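Local atomic coordinates of sulfide-quinone reductase (Aquifex aeolicus, PDB entry 3HYW), a protein that oxidises hydrogen sulfide with the help of FAD and passes the electrons to a quinone, building up polysulfur that is released typically as cyclooctasulfur. Residues K108-A113 with S253-E258; G149-V154 with T248-S253; N220-A225 with T304-G309. One frame throughout, in Å; residues are numbered along the deposited sequence.

Interaction 1: K108-A113 with S253-E258. With SO4 (sulfate ion), chain N.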
ATOM      1  N   LYS A 108      23.338 -17.744 -21.342  1.00 36.12           N
ATOM      2  CA  LYS A 108      22.813 -18.356 -22.551  1.00 36.08           C
ATOM      3  C   LYS A 108      21.291 -18.252 -22.505  1.00 35.51           C
ATOM      4  O   LYS A 108      20.656 -18.688 -21.546  1.00 35.62           O
ATOM      5  CB  LYS A 108      23.281 -19.799 -22.713  1.00 36.64           C
ATOM      6  CG  LYS A 108      22.714 -20.484 -23.944  1.00 38.11           C
ATOM      7  CD  LYS A 108      23.727 -21.387 -24.590  1.00 41.55           C
ATOM      8  CE  LYS A 108      23.105 -22.160 -25.734  1.00 42.90           C
ATOM      9  NZ  LYS A 108      23.882 -23.394 -26.037  1.00 44.33           N
ATOM     10  N   LEU A 109      20.713 -17.669 -23.546  1.00 34.86           N
ATOM     11  CA  LEU A 109      19.309 -17.292 -23.520  1.00 34.04           C
ATOM     12  C   LEU A 109      18.407 -18.460 -23.866  1.00 33.74           C
ATOM     13  O   LEU A 109      18.657 -19.174 -24.838  1.00 33.68           O
ATOM     14  CB  LEU A 109      19.058 -16.124 -24.470  1.00 34.06           C
ATOM     15  CG  LEU A 109      19.990 -14.916 -24.283  1.00 34.19           C
ATOM     16  CD1 LEU A 109      19.674 -13.848 -25.305  1.00 35.30           C
ATOM     17  CD2 LEU A 109      19.895 -14.364 -22.876  1.00 32.65           C
ATOM     18  N   VAL A 110      17.365 -18.643 -23.058  1.00 33.42           N
ATOM     19  CA  VAL A 110      16.324 -19.645 -23.326  1.00 33.50           C
ATOM     20  C   VAL A 110      14.979 -18.937 -23.479  1.00 33.69           C
ATOM     21  O   VAL A 110      14.438 -18.379 -22.518  1.00 33.54           O
ATOM     22  CB  VAL A 110      16.231 -20.702 -22.203  1.00 33.46           C
ATOM     23  CG1 VAL A 110      15.126 -21.744 -22.497  1.00 33.69           C
ATOM     24  CG2 VAL A 110      17.575 -21.386 -21.991  1.00 33.85           C
ATOM     25  N   PHE A 111      14.455 -18.958 -24.700  1.00 33.77           N
ATOM     26  CA  PHE A 111      13.149 -18.380 -25.004  1.00 34.32           C
ATOM     27  C   PHE A 111      12.072 -19.435 -24.783  1.00 34.30           C
ATOM     28  O   PHE A 111      11.526 -20.003 -25.734  1.00 34.25           O
ATOM     29  CB  PHE A 111      13.138 -17.827 -26.435  1.00 34.11           C
ATOM     30  CG  PHE A 111      14.121 -16.707 -26.645  1.00 34.59           C
ATOM     31  CD1 PHE A 111      13.771 -15.392 -26.345  1.00 34.81           C
ATOM     32  CD2 PHE A 111      15.408 -16.969 -27.106  1.00 35.04           C
ATOM     33  CE1 PHE A 111      14.684 -14.362 -26.514  1.00 35.67           C
ATOM     34  CE2 PHE A 111      16.328 -15.933 -27.284  1.00 34.93           C
ATOM     35  CZ  PHE A 111      15.964 -14.635 -26.990  1.00 34.81           C
ATOM     36  N   GLY A 112      11.783 -19.684 -23.507  1.00 34.27           N
ATOM     37  CA  GLY A 112      10.982 -20.820 -23.068  1.00 34.32           C
ATOM     38  C   GLY A 112       9.513 -20.846 -23.429  1.00 34.34           C
ATOM     39  O   GLY A 112       8.944 -21.920 -23.578  1.00 34.89           O
ATOM     40  N   ALA A 113       8.890 -19.678 -23.559  1.00 34.48           N
ATOM     41  CA  ALA A 113       7.489 -19.607 -23.979  1.00 34.10           C
ATOM     42  C   ALA A 113       7.362 -19.973 -25.455  1.00 34.37           C
ATOM     43  O   ALA A 113       8.249 -19.676 -26.261  1.00 34.10           O
ATOM     44  CB  ALA A 113       6.904 -18.219 -23.706  1.00 34.03           C
ATOM     45  N   SER A 253      14.795 -16.763 -19.967  1.00 34.43           N
ATOM     46  CA  SER A 253      15.499 -17.319 -18.817  1.00 34.54           C
ATOM     47  C   SER A 253      16.940 -17.628 -19.236  1.00 34.60           C
ATOM     48  O   SER A 253      17.262 -17.614 -20.429  1.00 34.41           O
ATOM     49  CB  SER A 253      14.792 -18.570 -18.303  1.00 34.54           C
ATOM     50  OG  SER A 253      14.819 -19.599 -19.273  1.00 34.25           O
ATOM     51  N   PHE A 254      17.809 -17.888 -18.266  1.00 34.80           N
ATOM     52  CA  PHE A 254      19.218 -18.122 -18.574  1.00 34.99           C
ATOM     53  C   PHE A 254      19.618 -19.560 -18.288  1.00 35.45           C
ATOM     54  O   PHE A 254      19.129 -20.167 -17.337  1.00 35.69           O
ATOM     55  CB  PHE A 254      20.135 -17.204 -17.764  1.00 34.93           C
ATOM     56  CG  PHE A 254      19.892 -15.729 -17.959  1.00 34.62           C
ATOM     57  CD1 PHE A 254      19.335 -15.226 -19.137  1.00 35.28           C
ATOM     58  CD2 PHE A 254      20.284 -14.833 -16.972  1.00 34.52           C
ATOM     59  CE1 PHE A 254      19.134 -13.855 -19.305  1.00 35.02           C
ATOM     60  CE2 PHE A 254      20.104 -13.444 -17.131  1.00 34.57           C
ATOM     61  CZ  PHE A 254      19.523 -12.957 -18.294  1.00 35.17           C
ATOM     62  N   GLN A 255      20.498 -20.101 -19.122  1.00 35.40           N
ATOM     63  CA  GLN A 255      21.196 -21.338 -18.800  1.00 36.23           C
ATOM     64  C   GLN A 255      22.685 -21.104 -19.027  1.00 36.21           C
ATOM     65  O   GLN A 255      23.089 -20.033 -19.484  1.00 36.39           O
ATOM     66  CB  GLN A 255      20.678 -22.524 -19.633  1.00 36.04           C
ATOM     67  CG  GLN A 255      20.985 -22.471 -21.141  1.00 36.81           C
ATOM     68  CD  GLN A 255      20.567 -23.741 -21.892  1.00 37.99           C
ATOM     69  OE1 GLN A 255      20.525 -24.833 -21.324  1.00 39.41           O
ATOM     70  NE2 GLN A 255      20.268 -23.596 -23.181  1.00 39.63           N
ATOM     71  N   GLY A 256      23.499 -22.098 -18.690  1.00 36.35           N
ATOM     72  CA  GLY A 256      24.913 -22.056 -19.009  1.00 36.04           C
ATOM     73  C   GLY A 256      25.167 -22.559 -20.420  1.00 36.12           C
ATOM     74  O   GLY A 256      24.286 -23.154 -21.044  1.00 35.67           O
ATOM     75  N   PRO A 257      26.389 -22.334 -20.926  1.00 36.24           N
ATOM     76  CA  PRO A 257      26.734 -22.675 -22.295  1.00 36.08           C
ATOM     77  C   PRO A 257      27.229 -24.110 -22.428  1.00 35.90           C
ATOM     78  O   PRO A 257      27.471 -24.793 -21.422  1.00 36.21           O
ATOM     79  CB  PRO A 257      27.864 -21.697 -22.601  1.00 36.05           C
ATOM     80  CG  PRO A 257      28.588 -21.578 -21.293  1.00 36.44           C
ATOM     81  CD  PRO A 257      27.531 -21.737 -20.211  1.00 36.20           C
ATOM     82  N   GLU A 258      27.386 -24.551 -23.670  1.00 35.44           N
ATOM     83  CA  GLU A 258      27.885 -25.885 -23.958  1.00 34.75           C
ATOM     84  C   GLU A 258      29.353 -26.060 -23.587  1.00 34.17           C
ATOM     85  O   GLU A 258      29.773 -27.155 -23.232  1.00 34.06           O
ATOM     86  CB  GLU A 258      27.642 -26.238 -25.425  1.00 35.02           C
ATOM     87  CG  GLU A 258      26.166 -26.365 -25.760  1.00 35.60           C
ATOM     88  CD  GLU A 258      25.477 -27.444 -24.938  1.00 37.28           C
ATOM     89  OE1 GLU A 258      25.791 -28.633 -25.155  1.00 36.77           O
ATOM     90  OE2 GLU A 258      24.625 -27.104 -24.083  1.00 37.51           O
TER
HETATM   91  S   SO4 N 433      28.236 -22.133 -26.326  0.50 32.02           S
HETATM   92  O1  SO4 N 433      28.105 -22.351 -27.756  0.50 32.04           O
HETATM   93  O2  SO4 N 433      26.981 -22.548 -25.704  0.50 31.58           O
HETATM   94  O3  SO4 N 433      29.355 -22.903 -25.792  0.50 29.31           O
HETATM   95  O4  SO4 N 433      28.464 -20.708 -26.094  0.50 31.34           O
HETATM   96  O   HOH W   1      23.798 -24.675 -23.495  1.00 37.76           O
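Lys-108 and Gln-255 form an antiparallel hydrogen-bonded pair. Lys-108 N reaches Gln-255 O at 3.0 Å, and Gln-255 N returns a bond to Lys-108 O at 2.8 Å. Val-110 and Ser-253 pair in the same way.

Among the apolar contacts, Leu-109 and Phe-254 lie side by side and point the same way. Leu-109 CD2 approaches Phe-254 CE1 to 3.7 Å. On the sheet's other face, the side chains of Val-110 and Gln-255 cross at about a right angle, with Val-110 CG2 3.7 Å from Gln-255 CG.

The polar contacts gather at the lysine end. With CG anti to the backbone N (chi1 178°), the Lys-108 chain starts alongside Gln-255 CG. Lys-108 NZ donates to sulfate O2 at 3.2 Å and to a water at 2.8 Å. That water also bonds Gly-256 O and Glu-258 OE2, which has a salt bridge to Lys-273. The sulfate, probably from the crystallisation liquor, is also held by Glu-258 N, Lys-77 NZ and Val-259 N. An alanine in place of Lys-108 would probably leave the water and the sulfate each without one partner.

Strand 108-110 is an antiparallel edge strand of a mixed sheet. Phe-254, on neighbouring strand 247-255, lines the hydrogen sulfide pocket.

Interaction 2: G149-V154 with T248-S253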
ATOM      1  N   GLY A 149       7.319  -8.285 -20.189  1.00 31.46           N
ATOM      2  CA  GLY A 149       7.521  -8.957 -18.922  1.00 31.10           C
ATOM      3  C   GLY A 149       8.556 -10.051 -18.908  1.00 31.33           C
ATOM      4  O   GLY A 149       9.549 -10.009 -19.639  1.00 30.81           O
ATOM      5  N   ALA A 150       8.306 -11.030 -18.047  1.00 31.40           N
ATOM      6  CA  ALA A 150       9.238 -12.112 -17.795  1.00 31.57           C
ATOM      7  C   ALA A 150       8.513 -13.452 -17.777  1.00 31.56           C
ATOM      8  O   ALA A 150       7.436 -13.588 -17.192  1.00 31.43           O
ATOM      9  CB  ALA A 150       9.952 -11.878 -16.482  1.00 31.45           C
ATOM     10  N   ILE A 151       9.109 -14.430 -18.451  1.00 31.74           N
ATOM     11  CA  ILE A 151       8.605 -15.796 -18.470  1.00 31.60           C
ATOM     12  C   ILE A 151       9.039 -16.486 -17.163  1.00 31.86           C
ATOM     13  O   ILE A 151       9.793 -15.898 -16.379  1.00 31.96           O
ATOM     14  CB  ILE A 151       9.095 -16.570 -19.746  1.00 31.80           C
ATOM     15  CG1 ILE A 151      10.619 -16.784 -19.724  1.00 31.31           C
ATOM     16  CG2 ILE A 151       8.665 -15.833 -21.015  1.00 31.62           C
ATOM     17  CD1 ILE A 151      11.136 -17.748 -20.787  1.00 31.24           C
ATOM     18  N   PRO A 152       8.549 -17.714 -16.900  1.00 31.89           N
ATOM     19  CA  PRO A 152       9.044 -18.437 -15.726  1.00 31.81           C
ATOM     20  C   PRO A 152      10.547 -18.715 -15.802  1.00 32.18           C
ATOM     21  O   PRO A 152      11.090 -18.866 -16.901  1.00 31.98           O
ATOM     22  CB  PRO A 152       8.264 -19.754 -15.772  1.00 31.59           C
ATOM     23  CG  PRO A 152       7.039 -19.434 -16.565  1.00 31.64           C
ATOM     24  CD  PRO A 152       7.506 -18.479 -17.611  1.00 31.89           C
ATOM     25  N   GLY A 153      11.199 -18.768 -14.640  1.00 32.34           N
ATOM     26  CA  GLY A 153      12.641 -19.034 -14.555  1.00 32.62           C
ATOM     27  C   GLY A 153      13.532 -17.837 -14.833  1.00 32.98           C
ATOM     28  O   GLY A 153      14.760 -17.951 -14.814  1.00 32.99           O
ATOM     29  N   VAL A 154      12.926 -16.680 -15.088  1.00 33.06           N
ATOM     30  CA  VAL A 154      13.696 -15.467 -15.328  1.00 33.34           C
ATOM     31  C   VAL A 154      14.451 -15.084 -14.056  1.00 33.95           C
ATOM     32  O   VAL A 154      13.996 -15.359 -12.945  1.00 33.79           O
ATOM     33  CB  VAL A 154      12.822 -14.313 -15.888  1.00 33.24           C
ATOM     34  CG1 VAL A 154      13.489 -12.934 -15.698  1.00 32.37           C
ATOM     35  CG2 VAL A 154      12.546 -14.541 -17.377  1.00 31.97           C
ATOM     36  N   THR A 248       5.276  -7.154 -28.226  1.00 33.91           N
ATOM     37  CA  THR A 248       5.737  -7.691 -26.947  1.00 33.66           C
ATOM     38  C   THR A 248       7.257  -7.614 -26.792  1.00 33.49           C
ATOM     39  O   THR A 248       8.003  -7.593 -27.777  1.00 33.53           O
ATOM     40  CB  THR A 248       5.296  -9.169 -26.721  1.00 33.57           C
ATOM     41  OG1 THR A 248       5.928 -10.015 -27.685  1.00 33.28           O
ATOM     42  CG2 THR A 248       3.787  -9.324 -26.830  1.00 33.83           C
ATOM     43  N   MET A 249       7.698  -7.568 -25.539  1.00 33.04           N
ATOM     44  CA  MET A 249       9.102  -7.690 -25.204  1.00 33.00           C
ATOM     45  C   MET A 249       9.168  -8.524 -23.937  1.00 32.91           C
ATOM     46  O   MET A 249       8.741  -8.079 -22.869  1.00 32.90           O
ATOM     47  CB  MET A 249       9.735  -6.309 -24.982  1.00 32.75           C
ATOM     48  CG  MET A 249      11.270  -6.274 -25.050  1.00 33.56           C
ATOM     49  SD  MET A 249      12.141  -7.258 -23.812  1.00 33.52           S
ATOM     50  CE  MET A 249      11.829  -6.337 -22.306  1.00 31.87           C
ATOM     51  N   PHE A 250       9.699  -9.736 -24.061  1.00 32.71           N
ATOM     52  CA  PHE A 250       9.865 -10.603 -22.910  1.00 32.86           C
ATOM     53  C   PHE A 250      11.316 -10.950 -22.631  1.00 33.49           C
ATOM     54  O   PHE A 250      12.124 -11.092 -23.552  1.00 33.69           O
ATOM     55  CB  PHE A 250       8.987 -11.859 -23.027  1.00 32.59           C
ATOM     56  CG  PHE A 250       7.580 -11.626 -22.582  1.00 32.16           C
ATOM     57  CD1 PHE A 250       7.200 -11.901 -21.274  1.00 30.70           C
ATOM     58  CD2 PHE A 250       6.647 -11.075 -23.453  1.00 31.36           C
ATOM     59  CE1 PHE A 250       5.907 -11.642 -20.843  1.00 30.71           C
ATOM     60  CE2 PHE A 250       5.349 -10.827 -23.032  1.00 30.77           C
ATOM     61  CZ  PHE A 250       4.980 -11.112 -21.726  1.00 31.18           C
ATOM     62  N   MET A 251      11.637 -11.044 -21.345  1.00 33.77           N
ATOM     63  CA  MET A 251      12.927 -11.554 -20.906  1.00 34.22           C
ATOM     64  C   MET A 251      12.943 -13.065 -21.089  1.00 34.38           C
ATOM     65  O   MET A 251      11.946 -13.739 -20.786  1.00 34.36           O
ATOM     66  CB  MET A 251      13.176 -11.222 -19.434  1.00 34.48           C
ATOM     67  CG  MET A 251      13.110  -9.742 -19.094  1.00 36.47           C
ATOM     68  SD  MET A 251      14.275  -8.717 -20.022  1.00 41.68           S
ATOM     69  CE  MET A 251      15.846  -9.412 -19.504  1.00 38.31           C
ATOM     70  N   PRO A 252      14.059 -13.598 -21.617  1.00 34.27           N
ATOM     71  CA  PRO A 252      14.279 -15.035 -21.599  1.00 34.29           C
ATOM     72  C   PRO A 252      14.871 -15.469 -20.261  1.00 34.41           C
ATOM     73  O   PRO A 252      15.355 -14.628 -19.494  1.00 34.49           O
ATOM     74  CB  PRO A 252      15.287 -15.245 -22.732  1.00 34.08           C
ATOM     75  CG  PRO A 252      16.058 -13.971 -22.802  1.00 34.18           C
ATOM     76  CD  PRO A 252      15.161 -12.871 -22.283  1.00 34.48           C
ATOM     77  N   SER A 253      14.795 -16.763 -19.967  1.00 34.43           N
ATOM     78  CA  SER A 253      15.499 -17.319 -18.817  1.00 34.54           C
ATOM     79  C   SER A 253      16.940 -17.628 -19.236  1.00 34.60           C
ATOM     80  O   SER A 253      17.262 -17.614 -20.429  1.00 34.41           O
ATOM     81  CB  SER A 253      14.792 -18.570 -18.303  1.00 34.54           C
ATOM     82  OG  SER A 253      14.819 -19.599 -19.273  1.00 34.25           O
TER
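Phe-250 lays its ring against the backbone of Gly-149, where two neighbouring parallel strands of the mixed sheet, 146-150 and 247-255, run together. The sheet belongs to the pyridine nucleotide-disulfide oxidoreductase fold of this flavoprotein. Gly-149 N lies over one ring face, 3.7 Å above the plane and offset toward the rim. Phe-250 CD1 comes to 3.3 Å from Gly-149 C. A CB on Gly-149 would probably be tight against Phe-250 CE1, and at these backbone angles it would also press on the preceding carbonyl O. Ile-151 CG2 touches the same ring obliquely, and Val-223 and Ile-226 of strand 222-226 pack on Phe-250 as well.

Met-251 points to the face that carries Ala-150. Its CG is anti to the carbonyl carbon (chi1 -57°) and lies 3.6 Å from Gly-149 O. Further bends at chi2 and chi3 carry the chain end away from the 149-154 segment. The Met-251 side chain also touches the bound hydrogen sulfide. The Val-154 side chain crosses that of Met-251 at about a right angle, with Val-154 CG2 4.0 Å from Met-251 CB.

Two backbone bonds join the two segments. Gly-149 N donates to Met-249 O at 3.0 Å, and Met-251 N to Gly-149 O at 2.9 Å.

After strand 146-150 the chain makes a type II turn from Ile-151 to Val-154. Ile-151 CG1 sits between its own N and carbonyl carbon (chi1 66°) and packs 3.5 Å from Met-251 O. Ser-253 CB rests 3.5 Å from Gly-153 O.

Interaction 3: N220-A225 with T304-G309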
ATOM      1  N   ASN A 220       2.758 -13.194 -10.740  1.00 30.55           N
ATOM      2  CA  ASN A 220       2.579 -14.548 -10.215  1.00 30.25           C
ATOM      3  C   ASN A 220       1.923 -15.504 -11.217  1.00 30.34           C
ATOM      4  O   ASN A 220       1.150 -16.387 -10.836  1.00 29.83           O
ATOM      5  CB  ASN A 220       1.794 -14.510  -8.890  1.00 30.16           C
ATOM      6  CG  ASN A 220       2.246 -15.571  -7.912  1.00 30.15           C
ATOM      7  OD1 ASN A 220       3.375 -16.060  -7.980  1.00 30.03           O
ATOM      8  ND2 ASN A 220       1.368 -15.928  -6.986  1.00 29.70           N
ATOM      9  N   VAL A 221       2.249 -15.325 -12.497  1.00 30.12           N
ATOM     10  CA  VAL A 221       1.707 -16.178 -13.552  1.00 30.08           C
ATOM     11  C   VAL A 221       2.836 -16.669 -14.448  1.00 30.47           C
ATOM     12  O   VAL A 221       3.928 -16.103 -14.460  1.00 30.25           O
ATOM     13  CB  VAL A 221       0.617 -15.466 -14.409  1.00 29.75           C
ATOM     14  CG1 VAL A 221      -0.619 -15.135 -13.569  1.00 29.58           C
ATOM     15  CG2 VAL A 221       1.174 -14.212 -15.076  1.00 29.60           C
ATOM     16  N   ALA A 222       2.552 -17.724 -15.203  1.00 31.07           N
ATOM     17  CA  ALA A 222       3.539 -18.333 -16.080  1.00 31.53           C
ATOM     18  C   ALA A 222       3.145 -18.081 -17.528  1.00 31.86           C
ATOM     19  O   ALA A 222       2.165 -18.654 -18.022  1.00 31.37           O
ATOM     20  CB  ALA A 222       3.628 -19.842 -15.799  1.00 31.88           C
ATOM     21  N   VAL A 223       3.892 -17.201 -18.195  1.00 32.09           N
ATOM     22  CA  VAL A 223       3.713 -16.967 -19.627  1.00 32.46           C
ATOM     23  C   VAL A 223       4.072 -18.259 -20.354  1.00 32.98           C
ATOM     24  O   VAL A 223       5.181 -18.790 -20.188  1.00 33.17           O
ATOM     25  CB  VAL A 223       4.586 -15.792 -20.131  1.00 32.49           C
ATOM     26  CG1 VAL A 223       4.468 -15.623 -21.646  1.00 32.36           C
ATOM     27  CG2 VAL A 223       4.195 -14.513 -19.428  1.00 31.90           C
ATOM     28  N   LYS A 224       3.121 -18.767 -21.134  1.00 33.14           N
ATOM     29  CA  LYS A 224       3.266 -20.062 -21.797  1.00 33.91           C
ATOM     30  C   LYS A 224       3.501 -19.935 -23.298  1.00 33.77           C
ATOM     31  O   LYS A 224       4.143 -20.794 -23.911  1.00 33.40           O
ATOM     32  CB  LYS A 224       2.033 -20.937 -21.539  1.00 34.05           C
ATOM     33  CG  LYS A 224       1.907 -21.434 -20.101  1.00 36.36           C
ATOM     34  CD  LYS A 224       3.164 -22.199 -19.663  1.00 38.72           C
ATOM     35  CE  LYS A 224       3.076 -22.677 -18.224  1.00 39.99           C
ATOM     36  NZ  LYS A 224       2.664 -24.101 -18.138  1.00 41.50           N
ATOM     37  N   ALA A 225       2.970 -18.862 -23.880  1.00 33.84           N
ATOM     38  CA  ALA A 225       3.026 -18.662 -25.317  1.00 34.19           C
ATOM     39  C   ALA A 225       2.911 -17.202 -25.689  1.00 34.56           C
ATOM     40  O   ALA A 225       2.157 -16.440 -25.074  1.00 34.73           O
ATOM     41  CB  ALA A 225       1.920 -19.476 -26.026  1.00 33.75           C
ATOM     42  N   THR A 304       9.868 -19.175  -5.432  1.00 36.30           N
ATOM     43  CA  THR A 304       8.615 -18.452  -5.644  1.00 35.37           C
ATOM     44  C   THR A 304       7.587 -19.389  -6.292  1.00 34.59           C
ATOM     45  O   THR A 304       7.980 -20.381  -6.895  1.00 34.56           O
ATOM     46  CB  THR A 304       8.851 -17.208  -6.509  1.00 35.16           C
ATOM     47  OG1 THR A 304       9.562 -17.587  -7.689  1.00 35.14           O
ATOM     48  CG2 THR A 304       9.686 -16.181  -5.742  1.00 35.61           C
ATOM     49  N   PRO A 305       6.273 -19.092  -6.154  1.00 34.17           N
ATOM     50  CA  PRO A 305       5.244 -19.978  -6.734  1.00 33.65           C
ATOM     51  C   PRO A 305       5.436 -20.236  -8.234  1.00 33.22           C
ATOM     52  O   PRO A 305       5.261 -21.364  -8.696  1.00 33.35           O
ATOM     53  CB  PRO A 305       3.944 -19.223  -6.463  1.00 33.82           C
ATOM     54  CG  PRO A 305       4.239 -18.407  -5.241  1.00 34.19           C
ATOM     55  CD  PRO A 305       5.664 -17.956  -5.438  1.00 33.78           C
ATOM     56  N   ILE A 306       5.790 -19.196  -8.981  1.00 32.50           N
ATOM     57  CA  ILE A 306       6.281 -19.357 -10.346  1.00 31.95           C
ATOM     58  C   ILE A 306       7.802 -19.225 -10.245  1.00 32.06           C
ATOM     59  O   ILE A 306       8.294 -18.221  -9.728  1.00 31.73           O
ATOM     60  CB  ILE A 306       5.690 -18.290 -11.318  1.00 31.61           C
ATOM     61  CG1 ILE A 306       4.149 -18.232 -11.231  1.00 30.95           C
ATOM     62  CG2 ILE A 306       6.180 -18.516 -12.747  1.00 31.36           C
ATOM     63  CD1 ILE A 306       3.408 -19.508 -11.669  1.00 29.38           C
ATOM     64  N   PRO A 307       8.552 -20.242 -10.714  1.00 32.37           N
ATOM     65  CA  PRO A 307      10.000 -20.225 -10.491  1.00 32.62           C
ATOM     66  C   PRO A 307      10.691 -18.971 -11.019  1.00 32.76           C
ATOM     67  O   PRO A 307      10.417 -18.525 -12.138  1.00 32.54           O
ATOM     68  CB  PRO A 307      10.487 -21.479 -11.232  1.00 32.81           C
ATOM     69  CG  PRO A 307       9.290 -22.384 -11.250  1.00 32.87           C
ATOM     70  CD  PRO A 307       8.129 -21.452 -11.449  1.00 32.43           C
ATOM     71  N   THR A 308      11.558 -18.399 -10.187  1.00 33.08           N
ATOM     72  CA  THR A 308      12.408 -17.273 -10.573  1.00 33.27           C
ATOM     73  C   THR A 308      13.826 -17.508 -10.045  1.00 33.49           C
ATOM     74  O   THR A 308      14.031 -18.318  -9.148  1.00 33.80           O
ATOM     75  CB  THR A 308      11.883 -15.916 -10.035  1.00 33.28           C
ATOM     76  OG1 THR A 308      11.864 -15.936  -8.599  1.00 33.52           O
ATOM     77  CG2 THR A 308      10.482 -15.613 -10.557  1.00 32.69           C
ATOM     78  N   GLY A 309      14.796 -16.794 -10.600  1.00 33.86           N
ATOM     79  CA  GLY A 309      16.184 -16.939 -10.177  1.00 34.22           C
ATOM     80  C   GLY A 309      16.789 -15.623  -9.736  1.00 34.55           C
ATOM     81  O   GLY A 309      16.151 -14.568  -9.832  1.00 34.59           O
TER
HETATM   82  O   HOH W   2       5.933 -16.339  -8.463  1.00 27.29           O
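A small, largely apolar contact, helped by one bridging water, joins Asn-220, Val-221 and Ala-222, by strand 222-226, to the loop between strand 289-291 and helix 314-332. Asn-220 CA and Ile-306 CA are the nearest such pair, 6.1 Å apart. The strand is an outer one of a three-stranded antiparallel sheet.

Ile-306 carries most of the contact. Its side chain points toward the 220-225 segment and packs against the backbone there. With CG1 anti to the carbonyl carbon (chi1 -52°), Ile-306 CG1 meets Asn-220 C at 3.5 Å. The other branch, Ile-306 CG2, packs against Val-221 O at 3.7 Å. The tip, Ile-306 CD1, comes to 4.1 Å from Ala-222 CB. Ser-187 also touches Ile-306, and Pro-152 also packs on Ala-222.

Asn-220 and Pro-305 cross at about a right angle. Asn-220 OD1 lies 3.6 Å from Pro-305 CB and close to CG of the same ring. A water joins the two segments beside this crossing. It lies 2.6 Å from Asn-220 OD1, to which it can donate, and accepts from Ile-306 N at 2.9 Å.

No direct hydrogen bond crosses between the segments. The contact rests on van der Waals packing, chiefly of Ile-306, and on a water that takes the Ile-306 N-H.

Interactions 1 and 2 share Ser-253 and lie on the two edges of strand 247-255, their centres about 11 Å apart. Leu-109 CD2 packs 3.9 Å from Pro-252 CG, and Gly-112 N lies 3.4 Å from Ile-151 CD1. Interaction 3 is centred about 9 Å from interaction 2 and, farthest of the three, about 19 Å from the chain's centre. The turn of 149-154 meets the 304-309 loop through probable hydrogen bonds, with Val-154 O 2.9 Å from Gly-309 N. Pro-152 CG also packs 3.5 Å from Ala-222 CB. Phe-254 of interaction 1 and Met-251 of interaction 2 both line the hydrogen sulfide pocket, each side chain about 4 Å from the bound molecule at nearest atoms.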